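Local structure of glycosyl hydrolase family 2, TIM barrel domain protein (Parabacteroides merdae ATCC 43184, 6DXU) at residues D[73-85]-D[781-793]. The protein probably hydrolyses beta-glucuronides as a glycoside hydrolase family 2 beta-glucuronidase of a human gut bacterium. Sequence-based numbering, arbitrary orientation.
With NA (sodium ion), chain N; BCN (bicine), chain L.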
loop_
_atom_site.group_PDB
_atom_site.type_symbol
_atom_site.label_atom_id
_atom_site.label_comp_id
_atom_site.label_asym_id
_atom_site.label_seq_id
_atom_site.Cartn_x
_atom_site.Cartn_y
_atom_site.Cartn_z
ATOM N N CYS D 73 17.223 28.728 4.747
ATOM C CA CYS D 73 16.488 28.067 5.819
ATOM C C CYS D 73 15.107 28.699 5.950
ATOM O O CYS D 73 14.982 29.935 5.922
ATOM C CB CYS D 73 17.268 28.164 7.139
ATOM S SG CYS D 73 16.421 27.382 8.522
ATOM N N PHE D 74 14.071 27.847 6.075
ATOM C CA PHE D 74 12.703 28.338 6.253
ATOM C C PHE D 74 12.608 29.345 7.386
ATOM O O PHE D 74 11.737 30.221 7.371
ATOM C CB PHE D 74 11.727 27.206 6.613
ATOM C CG PHE D 74 11.528 26.145 5.560
ATOM C CD1 PHE D 74 12.057 26.258 4.290
ATOM C CD2 PHE D 74 10.740 25.031 5.860
ATOM C CE1 PHE D 74 11.834 25.263 3.342
ATOM C CE2 PHE D 74 10.500 24.039 4.913
ATOM C CZ PHE D 74 11.050 24.158 3.655
ATOM N N ASN D 75 13.465 29.200 8.395
ATOM C CA ASN D 75 13.282 29.803 9.706
ATOM C C ASN D 75 14.298 30.900 9.990
ATOM O O ASN D 75 14.568 31.196 11.158
ATOM C CB ASN D 75 13.377 28.714 10.764
ATOM C CG ASN D 75 12.478 27.539 10.441
ATOM O OD1 ASN D 75 12.944 26.458 10.065
ATOM N ND2 ASN D 75 11.181 27.752 10.571
ATOM N N ALA D 76 14.865 31.494 8.938
ATOM C CA ALA D 76 15.898 32.516 9.115
ATOM C C ALA D 76 15.422 33.632 10.023
ATOM O O ALA D 76 16.211 34.194 10.794
ATOM C CB ALA D 76 16.311 33.078 7.755
ATOM N N GLU D 77 14.140 33.960 9.955
ATOM C CA GLU D 77 13.571 35.008 10.782
ATOM C C GLU D 77 12.615 34.501 11.849
ATOM O O GLU D 77 12.646 35.007 12.982
ATOM C CB GLU D 77 12.877 36.035 9.881
ATOM C CG GLU D 77 12.487 37.290 10.587
ATOM C CD GLU D 77 12.468 38.501 9.657
ATOM O OE1 GLU D 77 12.481 38.311 8.416
ATOM O OE2 GLU D 77 12.424 39.640 10.176
ATOM N N ASP D 78 11.762 33.512 11.546
ATOM C CA ASP D 78 10.698 33.210 12.493
ATOM C C ASP D 78 11.168 32.372 13.683
ATOM O O ASP D 78 10.424 32.260 14.665
ATOM C CB ASP D 78 9.497 32.544 11.782
ATOM C CG ASP D 78 9.751 31.093 11.325
ATOM O OD1 ASP D 78 10.835 30.509 11.530
ATOM O OD2 ASP D 78 8.802 30.515 10.753
ATOM N N ALA D 79 12.383 31.811 13.648
ATOM C CA ALA D 79 12.870 31.082 14.822
ATOM C C ALA D 79 13.046 32.014 16.016
ATOM O O ALA D 79 12.756 31.634 17.153
ATOM C CB ALA D 79 14.182 30.368 14.509
ATOM N N VAL D 80 13.511 33.241 15.781
ATOM C CA VAL D 80 13.730 34.188 16.872
ATOM C C VAL D 80 12.692 35.291 16.910
ATOM O O VAL D 80 12.665 36.055 17.890
ATOM C CB VAL D 80 15.149 34.802 16.825
ATOM C CG1 VAL D 80 16.199 33.731 17.077
ATOM C CG2 VAL D 80 15.409 35.508 15.492
ATOM N N ASP D 81 11.823 35.388 15.913
ATOM C CA ASP D 81 10.750 36.366 15.992
ATOM C C ASP D 81 9.964 36.129 17.269
ATOM O O ASP D 81 9.492 35.007 17.505
ATOM C CB ASP D 81 9.812 36.299 14.791
ATOM C CG ASP D 81 8.799 37.445 14.799
ATOM O OD1 ASP D 81 7.818 37.367 15.568
ATOM O OD2 ASP D 81 9.038 38.457 14.103
ATOM N N PRO D 82 9.804 37.144 18.119
ATOM C CA PRO D 82 9.238 36.898 19.452
ATOM C C PRO D 82 7.749 36.581 19.462
ATOM O O PRO D 82 7.247 36.152 20.508
ATOM C CB PRO D 82 9.517 38.218 20.196
ATOM C CG PRO D 82 9.521 39.267 19.095
ATOM C CD PRO D 82 10.215 38.551 17.934
ATOM N N ASP D 83 7.021 36.756 18.357
ATOM C CA ASP D 83 5.561 36.679 18.395
ATOM C C ASP D 83 4.979 35.475 17.654
ATOM O O ASP D 83 3.753 35.366 17.540
ATOM C CB ASP D 83 4.963 37.967 17.827
ATOM C CG ASP D 83 5.363 39.195 18.641
ATOM O OD1 ASP D 83 5.413 39.085 19.886
ATOM O OD2 ASP D 83 5.636 40.251 18.038
ATOM N N VAL D 84 5.809 34.558 17.160
ATOM C CA VAL D 84 5.304 33.432 16.383
ATOM C C VAL D 84 6.044 32.158 16.769
ATOM O O VAL D 84 7.218 32.194 17.154
ATOM C CB VAL D 84 5.447 33.670 14.859
ATOM C CG1 VAL D 84 4.596 34.858 14.408
ATOM C CG2 VAL D 84 6.909 33.870 14.473
ATOM N N ASN D 85 5.340 31.029 16.648
ATOM C CA ASN D 85 5.968 29.710 16.660
ATOM C C ASN D 85 6.705 29.514 15.339
ATOM O O ASN D 85 6.133 29.757 14.268
ATOM C CB ASN D 85 4.908 28.599 16.789
ATOM C CG ASN D 85 3.945 28.801 17.942
ATOM O OD1 ASN D 85 4.366 28.994 19.077
ATOM N ND2 ASN D 85 2.626 28.701 17.659
ATOM N N CYS D 781 16.352 43.575 12.929
ATOM C CA CYS D 781 15.870 42.817 14.072
ATOM C C CYS D 781 15.870 41.334 13.723
ATOM O O CYS D 781 16.357 40.925 12.662
ATOM C CB CYS D 781 14.472 43.293 14.495
ATOM S SG CYS D 781 13.146 43.104 13.268
ATOM N N ASN D 782 15.356 40.528 14.651
ATOM C CA ASN D 782 15.285 39.075 14.489
ATOM C C ASN D 782 16.654 38.480 14.155
ATOM O O ASN D 782 16.782 37.525 13.372
ATOM C CB ASN D 782 14.239 38.691 13.445
ATOM C CG ASN D 782 12.821 38.968 13.927
ATOM O OD1 ASN D 782 12.554 39.018 15.135
ATOM N ND2 ASN D 782 11.915 39.179 12.991
ATOM N N LEU D 783 17.688 39.033 14.766
ATOM C CA LEU D 783 19.013 38.436 14.659
ATOM C C LEU D 783 19.318 37.483 15.805
ATOM O O LEU D 783 20.307 36.745 15.735
ATOM C CB LEU D 783 20.092 39.526 14.610
ATOM C CG LEU D 783 19.989 40.536 13.466
ATOM C CD1 LEU D 783 21.203 41.450 13.466
ATOM C CD2 LEU D 783 19.805 39.828 12.114
ATOM N N GLY D 784 18.505 37.479 16.856
ATOM C CA GLY D 784 18.814 36.649 18.008
ATOM C C GLY D 784 19.970 37.163 18.840
ATOM O O GLY D 784 20.666 36.368 19.483
ATOM N N THR D 785 20.208 38.472 18.825
ATOM C CA THR D 785 21.250 39.110 19.619
ATOM C C THR D 785 20.629 40.225 20.448
ATOM O O THR D 785 19.559 40.740 20.125
ATOM C CB THR D 785 22.349 39.718 18.752
ATOM O OG1 THR D 785 21.771 40.751 17.938
ATOM C CG2 THR D 785 23.038 38.641 17.862
ATOM N N SER D 786 21.316 40.606 21.524
ATOM C CA SER D 786 20.764 41.642 22.390
ATOM C C SER D 786 20.729 43.018 21.722
ATOM O O SER D 786 20.046 43.911 22.242
ATOM C CB SER D 786 21.542 41.716 23.705
ATOM O OG SER D 786 22.895 42.031 23.469
ATOM N N THR D 787 21.441 43.220 20.610
ATOM C CA THR D 787 21.348 44.472 19.859
ATOM C C THR D 787 20.681 44.285 18.498
ATOM O O THR D 787 20.731 45.193 17.659
ATOM C CB THR D 787 22.728 45.115 19.679
ATOM O OG1 THR D 787 23.605 44.204 19.006
ATOM C CG2 THR D 787 23.329 45.490 21.042
ATOM N N GLY D 788 20.063 43.133 18.259
ATOM C CA GLY D 788 19.365 42.877 17.021
ATOM C C GLY D 788 18.001 42.262 17.270
ATOM O O GLY D 788 17.610 41.316 16.580
ATOM N N SER D 789 17.269 42.772 18.262
ATOM C CA SER D 789 16.001 42.184 18.672
ATOM C C SER D 789 14.958 43.279 18.856
ATOM O O SER D 789 15.200 44.246 19.587
ATOM C CB SER D 789 16.164 41.379 19.972
ATOM O OG SER D 789 16.991 40.229 19.783
ATOM N N ARG D 790 13.785 43.108 18.227
ATOM C CA ARG D 790 12.745 44.129 18.338
ATOM C C ARG D 790 11.973 44.029 19.637
ATOM O O ARG D 790 11.248 44.964 19.977
ATOM C CB ARG D 790 11.772 44.063 17.155
ATOM C CG ARG D 790 10.900 42.817 17.086
ATOM C CD ARG D 790 10.041 42.852 15.831
ATOM N NE ARG D 790 9.201 41.660 15.716
ATOM C CZ ARG D 790 8.045 41.499 16.348
ATOM N NH1 ARG D 790 7.576 42.472 17.127
ATOM N NH2 ARG D 790 7.346 40.373 16.196
ATOM N N LYS D 791 12.092 42.910 20.350
ATOM C CA LYS D 791 11.654 42.790 21.738
ATOM C C LYS D 791 12.821 42.208 22.519
ATOM O O LYS D 791 13.343 41.151 22.151
ATOM C CB LYS D 791 10.414 41.903 21.865
ATOM C CG LYS D 791 9.157 42.533 21.260
ATOM C CD LYS D 791 7.899 41.698 21.527
ATOM C CE LYS D 791 6.680 42.374 20.899
ATOM N NZ LYS D 791 5.443 41.602 21.107
ATOM N N VAL D 792 13.270 42.911 23.555
ATOM C CA VAL D 792 14.511 42.532 24.236
ATOM C C VAL D 792 14.482 43.110 25.644
ATOM O O VAL D 792 14.007 44.228 25.856
ATOM C CB VAL D 792 15.748 43.009 23.441
ATOM C CG1 VAL D 792 15.860 44.558 23.457
ATOM C CG2 VAL D 792 17.034 42.363 23.980
ATOM N N GLN D 793 14.982 42.341 26.607
ATOM C CA GLN D 793 15.148 42.866 27.957
ATOM C C GLN D 793 16.293 43.866 27.966
ATOM O O GLN D 793 17.284 43.698 27.254
ATOM C CB GLN D 793 15.436 41.741 28.958
ATOM C CG GLN D 793 14.229 40.921 29.381
ATOM C CD GLN D 793 14.598 39.878 30.426
ATOM O OE1 GLN D 793 15.625 40.005 31.087
ATOM N NE2 GLN D 793 13.780 38.826 30.559
HETATM NA NA NA N . 9.754 32.261 17.325
HETATM N N1 BCN L . 15.250 35.880 33.391
HETATM C C1 BCN L . 14.314 36.082 34.481
HETATM C C2 BCN L . 13.577 37.401 34.263
HETATM O O21 BCN L . 14.000 38.211 33.399
HETATM O O22 BCN L . 12.554 37.677 34.948
HETATM C C3 BCN L . 16.602 36.038 33.917
HETATM C C4 BCN L . 16.962 37.515 34.093
HETATM O O4 BCN L . 16.751 38.207 32.891
HETATM C C5 BCN L . 15.112 34.505 32.909
HETATM C C6 BCN L . 14.213 34.456 31.674
HETATM O O6 BCN L . 14.177 35.732 31.090
HETATM O O HOH W 1 18.089 35.235 12.556
HETATM O O HOH W 2 9.662 29.499 17.776
#
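The guanidinium of R790 carries P82 CG over the centre of one face, 3.7 Å above the plane, while the carboxylates of D81 and D83 gather along its edge. R790 NH2 serves both acids, meeting D83 OD2 at 2.5 Å from above that carboxylate's plane and D81 OD1 at 3.1 Å on the syn side. The amide of N782 is gripped through its ND2, which gives one bond to E77 OE2 at 2.9 Å, nearly in the amide plane and on the anti lone pair, and a second to D81 OD2. With CG anti to the backbone N (chi1 -173°), D81 swings its carboxylate to the opposing loop, yet OD1 also accepts from D83 N, forming an Asx turn, and both donors reach it from the same face of the carboxylate plane. An alanine in place of D81 would probably leave R790 with D83 alone of the pair, N782 ND2 short of one acceptor and D83 N without its Asx-turn partner. K791, fully extended, lays its CD against P82 CG and ends with NZ 2.8 Å from D83 OD1, completing a four-residue salt-bridge network. Backbone oxygens of D78, D81 and V84, with a water, bind a sodium ion on the same loop. The contact joins this sugar-binding-domain loop, between strands 66-68 and 90-97, to the C-terminal-domain loop leading into edge strand 791-793, paired antiparallel with 768-775; V80 also touches strand 596-597.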